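Long-range contact in gamma-D-glutamyl-L-lysine dipeptidyl-peptidase (Bacillus cereus ATCC 10987, PDB 3H41), which probably cleaves gamma-D-glutamyl-L-lysine bonds in murein peptides as a cysteine peptidase, releasing the dipeptide L-Ala-gamma-D-Glu during breakdown of the cell wall: residues N58-Q63 / I205-S210. Sequence-based numbering, arbitrary orientation.
Sequences NKLETQ and IWAGTS. With DGL (D-glutamic acid), chain C; ALA (alanine), chain B.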
loop_
_atom_site.group_PDB
_atom_site.type_symbol
_atom_site.label_atom_id
_atom_site.label_comp_id
_atom_site.label_asym_id
_atom_site.label_seq_id
_atom_site.Cartn_x
_atom_site.Cartn_y
_atom_site.Cartn_z
ATOM N N ASN A 58 -4.357 -17.983 -5.926
ATOM C CA ASN A 58 -5.102 -17.153 -4.960
ATOM C C ASN A 58 -4.499 -17.171 -3.548
ATOM O O ASN A 58 -5.117 -17.630 -2.559
ATOM C CB ASN A 58 -6.567 -17.589 -4.943
ATOM C CG ASN A 58 -7.461 -16.634 -4.164
ATOM O OD1 ASN A 58 -7.220 -15.422 -4.102
ATOM N ND2 ASN A 58 -8.520 -17.186 -3.573
ATOM N N LYS A 59 -3.264 -16.704 -3.468
ATOM C CA LYS A 59 -2.444 -16.856 -2.268
ATOM C C LYS A 59 -2.430 -15.668 -1.312
ATOM O O LYS A 59 -2.191 -15.875 -0.125
ATOM C CB LYS A 59 -1.010 -17.208 -2.619
ATOM C CG LYS A 59 -0.851 -18.623 -3.161
ATOM C CD LYS A 59 -1.009 -19.651 -2.015
ATOM C CE LYS A 59 -1.311 -21.046 -2.552
ATOM N NZ LYS A 59 -2.742 -21.163 -2.854
ATOM N N LEU A 60 -2.584 -14.460 -1.844
ATOM C CA LEU A 60 -2.411 -13.208 -1.097
ATOM C C LEU A 60 -3.670 -12.356 -0.977
ATOM O O LEU A 60 -4.559 -12.373 -1.829
ATOM C CB LEU A 60 -1.333 -12.350 -1.753
ATOM C CG LEU A 60 0.053 -12.970 -1.948
ATOM C CD1 LEU A 60 1.083 -11.944 -2.543
ATOM C CD2 LEU A 60 0.601 -13.641 -0.665
ATOM N N GLU A 61 -3.686 -11.557 0.082
ATOM C CA GLU A 61 -4.793 -10.673 0.390
ATOM C C GLU A 61 -4.418 -9.223 0.217
ATOM O O GLU A 61 -5.078 -8.502 -0.512
ATOM C CB GLU A 61 -5.228 -10.910 1.833
ATOM C CG GLU A 61 -5.863 -12.267 2.072
ATOM C CD GLU A 61 -7.292 -12.361 1.550
ATOM O OE1 GLU A 61 -7.721 -11.537 0.695
ATOM O OE2 GLU A 61 -7.996 -13.285 2.009
ATOM N N THR A 62 -3.371 -8.793 0.924
ATOM C CA THR A 62 -2.964 -7.403 0.915
ATOM C C THR A 62 -1.588 -7.285 1.562
ATOM O O THR A 62 -0.984 -8.276 1.923
ATOM C CB THR A 62 -3.975 -6.488 1.643
ATOM O OG1 THR A 62 -3.654 -5.100 1.390
ATOM C CG2 THR A 62 -4.007 -6.796 3.150
ATOM N N GLN A 63 -1.090 -6.074 1.676
ATOM C CA GLN A 63 0.079 -5.839 2.494
ATOM C C GLN A 63 -0.214 -4.687 3.418
ATOM O O GLN A 63 -1.005 -3.804 3.059
ATOM C CB GLN A 63 1.293 -5.503 1.631
ATOM C CG GLN A 63 1.863 -6.694 0.795
ATOM C CD GLN A 63 3.051 -6.261 -0.032
ATOM O OE1 GLN A 63 3.058 -5.144 -0.588
ATOM N NE2 GLN A 63 4.090 -7.105 -0.087
ATOM N N ILE A 205 3.585 -6.454 -8.216
ATOM C CA ILE A 205 3.424 -7.716 -7.493
ATOM C C ILE A 205 1.945 -7.797 -7.048
ATOM O O ILE A 205 1.367 -6.823 -6.624
ATOM C CB ILE A 205 4.448 -7.852 -6.327
ATOM C CG1 ILE A 205 4.587 -9.316 -5.818
ATOM C CG2 ILE A 205 4.114 -6.912 -5.191
ATOM C CD1 ILE A 205 5.242 -10.257 -6.827
ATOM N N TRP A 206 1.354 -8.974 -7.156
ATOM C CA TRP A 206 -0.002 -9.211 -6.653
ATOM C C TRP A 206 -0.095 -8.865 -5.170
ATOM O O TRP A 206 0.788 -9.181 -4.392
ATOM C CB TRP A 206 -0.398 -10.659 -6.908
ATOM C CG TRP A 206 -1.813 -11.044 -6.610
ATOM C CD1 TRP A 206 -2.223 -11.915 -5.642
ATOM C CD2 TRP A 206 -2.993 -10.653 -7.318
ATOM N NE1 TRP A 206 -3.564 -12.081 -5.688
ATOM C CE2 TRP A 206 -4.074 -11.340 -6.725
ATOM C CE3 TRP A 206 -3.239 -9.805 -8.400
ATOM C CZ2 TRP A 206 -5.384 -11.166 -7.141
ATOM C CZ3 TRP A 206 -4.537 -9.664 -8.848
ATOM C CH2 TRP A 206 -5.596 -10.359 -8.230
ATOM N N ALA A 207 -1.194 -8.200 -4.818
ATOM C CA ALA A 207 -1.444 -7.731 -3.479
ATOM C C ALA A 207 -0.478 -6.630 -3.005
ATOM O O ALA A 207 -0.508 -6.252 -1.864
ATOM C CB ALA A 207 -1.477 -8.961 -2.431
ATOM N N GLY A 208 0.352 -6.090 -3.889
ATOM C CA GLY A 208 1.421 -5.169 -3.472
ATOM C C GLY A 208 0.776 -3.867 -3.019
ATOM O O GLY A 208 -0.077 -3.351 -3.689
ATOM N N THR A 209 1.181 -3.354 -1.857
ATOM C CA THR A 209 0.553 -2.204 -1.270
ATOM C C THR A 209 1.645 -1.323 -0.642
ATOM O O THR A 209 1.464 -0.732 0.423
ATOM C CB THR A 209 -0.496 -2.632 -0.218
ATOM O OG1 THR A 209 -1.164 -3.837 -0.676
ATOM C CG2 THR A 209 -1.494 -1.484 0.005
ATOM N N SER A 210 2.782 -1.251 -1.322
ATOM C CA SER A 210 3.929 -0.482 -0.815
ATOM C C SER A 210 4.894 -0.089 -1.959
ATOM O O SER A 210 4.798 -0.592 -3.094
ATOM C CB SER A 210 4.650 -1.297 0.242
ATOM O OG SER A 210 5.611 -2.107 -0.380
HETATM N N DGL C . -6.168 -7.239 -6.162
HETATM C CA DGL C . -6.896 -7.182 -7.433
HETATM C C DGL C . -8.136 -6.345 -7.319
HETATM O O DGL C . -9.123 -6.553 -8.038
HETATM C CB DGL C . -5.979 -6.627 -8.535
HETATM C CG DGL C . -6.591 -6.677 -9.948
HETATM C CD DGL C . -7.268 -7.992 -10.331
HETATM O OE1 DGL C . -6.664 -8.722 -11.138
HETATM O OE2 DGL C . -8.409 -8.299 -9.890
HETATM O OXT DGL C . -8.163 -5.388 -6.535
HETATM N N ALA B . -6.732 -7.975 -2.594
HETATM C CA ALA B . -5.855 -7.950 -3.847
HETATM C C ALA B . -6.717 -7.829 -5.099
HETATM O O ALA B . -7.873 -8.274 -5.108
HETATM C CB ALA B . -5.011 -9.218 -3.946
HETATM O O HOH W 1 -5.025 -13.948 -4.032
HETATM O O HOH W 2 5.193 -4.154 -1.884
#
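Thr62 and Ala207 bring the two backbones closest, their CA atoms 4.7 Å apart, where 60-63 runs within 8° of the direction of 206-210; a type II turn from Ile205 to Gly208 presents Ala207 to the strand. With its CG anti to the carbonyl carbon (chi1 -70°) and the chain extended beyond, Gln63 reaches across past Ala207 O, and its OE1 accepts the backbone N-H of Thr209, N to OE1 2.9 Å. That bond is fairly straight (160°), and water 2 gives OE1 a second donor while bridging to Ser210 OG, which also bonds Phe212 N. Gln63 N donates to Thr209 OG1 at 3.2 Å, a more bent bond, and the same hydroxyl donates to Ala207 O from above its carbonyl plane. Arg233 also bonds Thr209 OG1, so this buried oxygen has three partners.

At the start of the strand Leu60 packs tightly on Ala207, CB to CB 3.5 Å, that Leu60 CB lying 4.0 Å from Trp206 CD1. Water 1, at the edge of the Trp206 ring, accepts from NE1 (2.9 Å) and donates to Leu60 O and Asn58 OD1, tying the indole to the strand. Over one face of the ring lie the alanine CB, 3.5 Å above the plane, and the D-glutamate N, both toward the rim, with the D-glutamate CD at the edge. The alanine N donates to Glu61 O at 2.7 Å, and Asp234 binds the alanine too. Glu61 itself is salt-bridged to Arg91. Here the N-terminal SH3-like and NlpC/P60 catalytic domains meet, together forming the pocket for the L-Ala end of L-Ala-gamma-D-Glu.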